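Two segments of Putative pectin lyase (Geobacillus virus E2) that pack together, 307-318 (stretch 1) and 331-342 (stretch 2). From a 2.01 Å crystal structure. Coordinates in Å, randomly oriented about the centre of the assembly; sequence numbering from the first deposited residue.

Stretch 1, residues 307-318: MYLDGDVTYVMN
Stretch 2 (331-342) VKGDRNKIIGCD

How do the two stretches lie against each other? They run parallel, with a register offset of 22 residues along the strands: Leu309 bridges Val331, and Tyr315, Val316 and Met317 bridge Lys337, Ile338 and Ile339, with CA-CA distances of 4.7 to 5.1 Å. Strands 315-317 and 337-339 diverge by only 5°, their axes 4.9 Å apart. Extended backbones (phi -106° to -128°, psi 94° to 124°) let them alternate donors and acceptors: Lys337 N to Thr314 O at 2.7 Å, Val316 N to Lys337 O at 2.7 Å, Ile339 N to Val316 O at 3.0 Å and Asn318 N to Ile339 O at 2.8 Å. Farther back, Lys332 N donates to Leu309 O at 2.9 Å.

What holds the turn between the bridged segments? Val313 (phi/psi 49/47) and Arg335 (61/28) both adopt left-handed conformations, and Val313 N donates to Asp334 O at 2.9 Å. Asn336, chi1 m and chi2 -71°, brings its amide into this bend: OD1 accepts from Thr314 N at 2.7 Å and from Thr314 OG1 at 2.8 Å, the latter made possible by the m rotamer of Thr314, while ND2 donates to Gly311 O at 3.2 Å. Gly333 has no side chain, and a CB there would lie 1.8 Å from Gly311 O, a clash; its CA instead sits 3.3 Å from that oxygen.

How are the charged side chains arranged? Asp310 and Lys332 both take chi1 t; the lysine stays t through chi3 and turns to m at chi4, placing NZ 3.6 Å from Asp310 OD1 in a salt bridge. A water joins Asp310 OD2 and Lys332 NZ, 2.8 Å from each. Asp312 and Asp334 are both m, and Asp312 OD1 accepts from Asp334 N at 2.9 Å. Their carboxylates approach to 4.4 Å, OD1 of Asp312 to OD2 of Asp334, and a second water donates to both of these oxygens.

Which side chains pack along the strands? On one face, Tyr315 (m, chi2 70°) meets Lys337 (m, t, t, p) obliquely, CD2 to CD 4.1 Å; the final p turn lets Lys337 NZ donate to Arg335 O at 3.0 Å. Met317, m at all three chi angles, curls so that CE reaches Ile339 CG2 (Ile339 m, t) at 3.7 Å. On the other face, Val316 (t) sets CG2 3.7 Å from CD1 of Ile338 (m, m) and CG1 3.8 Å from SG of Cys341 (m).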

# COMPACT_ATOMS: atom_id res chain seq x y z
N MET A 307 19.00 2.06 5.67
CA MET A 307 18.22 3.21 6.14
C MET A 307 18.79 3.65 7.48
O MET A 307 18.79 2.86 8.43
CB MET A 307 16.74 2.86 6.28
CG MET A 307 15.93 3.99 6.94
SD MET A 307 14.17 3.62 7.13
CE MET A 307 13.68 3.48 5.42
N TYR A 308 19.27 4.90 7.57
CA TYR A 308 19.62 5.49 8.86
C TYR A 308 18.44 6.33 9.33
O TYR A 308 18.11 7.32 8.69
CB TYR A 308 20.88 6.35 8.80
CG TYR A 308 21.15 7.05 10.10
CD1 TYR A 308 21.50 6.33 11.24
CD2 TYR A 308 21.05 8.44 10.21
CE1 TYR A 308 21.74 6.95 12.46
CE2 TYR A 308 21.28 9.08 11.42
CZ TYR A 308 21.63 8.33 12.54
OH TYR A 308 21.86 8.97 13.74
N LEU A 309 17.79 5.91 10.41
CA LEU A 309 16.52 6.51 10.83
C LEU A 309 16.69 7.31 12.13
O LEU A 309 16.27 6.89 13.20
CB LEU A 309 15.49 5.41 10.99
CG LEU A 309 14.05 5.74 11.35
CD1 LEU A 309 13.67 7.01 10.63
CD2 LEU A 309 13.11 4.56 10.96
N ASP A 310 17.30 8.51 12.01
CA ASP A 310 17.26 9.50 13.09
C ASP A 310 15.97 10.30 12.94
O ASP A 310 15.94 11.43 12.42
CB ASP A 310 18.50 10.40 13.06
CG ASP A 310 18.50 11.47 14.17
OD1 ASP A 310 17.82 11.32 15.22
OD2 ASP A 310 19.22 12.47 13.97
N GLY A 311 14.88 9.70 13.42
CA GLY A 311 13.55 10.27 13.28
C GLY A 311 12.55 9.51 14.13
O GLY A 311 12.86 8.44 14.68
N ASP A 312 11.35 10.07 14.23
CA ASP A 312 10.28 9.49 15.05
C ASP A 312 9.07 9.15 14.19
O ASP A 312 8.84 9.77 13.14
CB ASP A 312 9.87 10.44 16.17
CG ASP A 312 11.02 10.81 17.08
OD1 ASP A 312 11.88 9.95 17.41
OD2 ASP A 312 11.07 11.99 17.49
N VAL A 313 8.28 8.18 14.66
CA VAL A 313 7.00 7.83 14.04
C VAL A 313 7.16 7.64 12.54
O VAL A 313 6.37 8.16 11.74
CB VAL A 313 5.91 8.89 14.32
CG1 VAL A 313 4.52 8.28 14.13
CG2 VAL A 313 6.06 9.45 15.72
N THR A 314 8.18 6.91 12.13
CA THR A 314 8.33 6.54 10.73
C THR A 314 7.60 5.23 10.48
O THR A 314 7.60 4.33 11.33
CB THR A 314 9.82 6.40 10.37
OG1 THR A 314 10.53 7.53 10.89
CG2 THR A 314 10.03 6.30 8.86
N TYR A 315 7.00 5.11 9.31
CA TYR A 315 6.26 3.90 8.95
C TYR A 315 7.02 3.20 7.84
O TYR A 315 7.12 3.73 6.72
CB TYR A 315 4.84 4.24 8.48
CG TYR A 315 4.00 5.11 9.41
CD1 TYR A 315 4.32 6.45 9.60
CD2 TYR A 315 2.87 4.59 10.05
CE1 TYR A 315 3.54 7.26 10.41
CE2 TYR A 315 2.08 5.39 10.86
CZ TYR A 315 2.42 6.73 11.04
OH TYR A 315 1.65 7.55 11.82
N VAL A 316 7.59 2.04 8.14
CA VAL A 316 8.29 1.26 7.13
C VAL A 316 7.43 0.02 6.87
O VAL A 316 7.53 -0.99 7.58
CB VAL A 316 9.72 0.90 7.57
CG1 VAL A 316 10.47 0.20 6.45
CG2 VAL A 316 10.48 2.17 8.06
N MET A 317 6.57 0.12 5.85
CA MET A 317 5.51 -0.84 5.59
C MET A 317 5.85 -1.71 4.38
O MET A 317 6.05 -1.20 3.28
CB MET A 317 4.17 -0.13 5.35
CG MET A 317 3.81 0.89 6.41
SD MET A 317 3.55 0.16 8.05
CE MET A 317 2.12 -0.89 7.75
N ASN A 318 5.85 -3.02 4.60
CA ASN A 318 6.08 -4.03 3.56
C ASN A 318 7.21 -3.61 2.62
O ASN A 318 7.06 -3.52 1.40
CB ASN A 318 4.77 -4.38 2.80
CG ASN A 318 3.88 -3.16 2.50
OD1 ASN A 318 3.24 -2.59 3.41
ND2 ASN A 318 3.79 -2.79 1.23
N VAL A 331 18.22 2.65 13.91
CA VAL A 331 17.19 3.53 14.46
C VAL A 331 17.78 4.37 15.59
O VAL A 331 18.46 3.84 16.48
CB VAL A 331 15.98 2.73 14.99
CG1 VAL A 331 14.94 3.66 15.62
CG2 VAL A 331 15.37 1.85 13.88
N LYS A 332 17.50 5.67 15.56
CA LYS A 332 17.71 6.58 16.67
C LYS A 332 16.43 7.39 16.73
O LYS A 332 16.32 8.46 16.12
CB LYS A 332 18.95 7.45 16.46
CG LYS A 332 19.23 8.49 17.59
CD LYS A 332 20.33 9.46 17.11
CE LYS A 332 20.66 10.53 18.13
NZ LYS A 332 19.55 11.50 18.33
N GLY A 333 15.46 6.88 17.47
CA GLY A 333 14.18 7.55 17.58
C GLY A 333 13.13 6.65 18.18
O GLY A 333 13.39 5.51 18.57
N ASP A 334 11.91 7.18 18.24
CA ASP A 334 10.81 6.58 18.98
C ASP A 334 9.61 6.32 18.09
O ASP A 334 9.31 7.10 17.19
CB ASP A 334 10.34 7.48 20.13
CG ASP A 334 11.46 7.83 21.09
OD1 ASP A 334 12.41 7.03 21.22
OD2 ASP A 334 11.40 8.92 21.71
N ARG A 335 8.90 5.22 18.39
CA ARG A 335 7.60 4.89 17.80
C ARG A 335 7.69 4.71 16.29
O ARG A 335 6.72 4.94 15.56
CB ARG A 335 6.53 5.94 18.15
CG ARG A 335 6.40 6.27 19.64
CD ARG A 335 4.93 6.37 20.08
NE ARG A 335 4.12 7.30 19.28
CZ ARG A 335 4.09 8.62 19.49
NH1 ARG A 335 4.83 9.17 20.44
NH2 ARG A 335 3.33 9.41 18.73
N ASN A 336 8.83 4.30 15.79
CA ASN A 336 8.84 3.90 14.40
C ASN A 336 8.20 2.52 14.28
O ASN A 336 8.12 1.75 15.25
CB ASN A 336 10.25 3.93 13.86
CG ASN A 336 10.90 5.30 14.04
OD1 ASN A 336 10.51 6.26 13.37
ND2 ASN A 336 11.83 5.40 14.99
N LYS A 337 7.71 2.23 13.08
CA LYS A 337 6.95 1.01 12.80
C LYS A 337 7.56 0.29 11.61
O LYS A 337 7.61 0.83 10.50
CB LYS A 337 5.48 1.35 12.55
CG LYS A 337 4.84 1.93 13.80
CD LYS A 337 3.51 2.59 13.53
CE LYS A 337 2.92 3.21 14.82
NZ LYS A 337 3.84 4.21 15.46
N ILE A 338 8.04 -0.93 11.86
CA ILE A 338 8.64 -1.81 10.88
C ILE A 338 7.68 -2.99 10.76
O ILE A 338 7.65 -3.88 11.62
CB ILE A 338 10.05 -2.27 11.29
CG1 ILE A 338 10.89 -1.12 11.92
CG2 ILE A 338 10.78 -2.95 10.12
CD1 ILE A 338 11.25 -0.06 10.95
N ILE A 339 6.84 -2.98 9.73
CA ILE A 339 5.69 -3.88 9.66
C ILE A 339 5.72 -4.60 8.32
O ILE A 339 5.69 -3.94 7.26
CB ILE A 339 4.37 -3.12 9.84
CG1 ILE A 339 4.23 -2.62 11.28
CG2 ILE A 339 3.18 -4.01 9.43
CD1 ILE A 339 2.94 -1.86 11.53
N GLY A 340 5.72 -5.93 8.35
CA GLY A 340 5.65 -6.72 7.14
C GLY A 340 6.87 -6.62 6.26
O GLY A 340 6.77 -6.86 5.05
N CYS A 341 8.04 -6.27 6.81
CA CYS A 341 9.21 -6.16 5.96
C CYS A 341 9.95 -7.49 5.90
O CYS A 341 9.85 -8.33 6.79
CB CYS A 341 10.15 -5.06 6.48
SG CYS A 341 9.32 -3.44 6.56
N ASP A 342 10.77 -7.63 4.87
CA ASP A 342 11.63 -8.79 4.78
C ASP A 342 13.06 -8.34 4.60
O ASP A 342 13.33 -7.40 3.83
CB ASP A 342 11.21 -9.72 3.65
CG ASP A 342 11.80 -11.11 3.81
OD1 ASP A 342 12.90 -11.31 3.25
OD2 ASP A 342 11.17 -11.98 4.50
O HOH W 1 19.53 13.64 16.48
O HOH W 2 12.47 10.91 20.11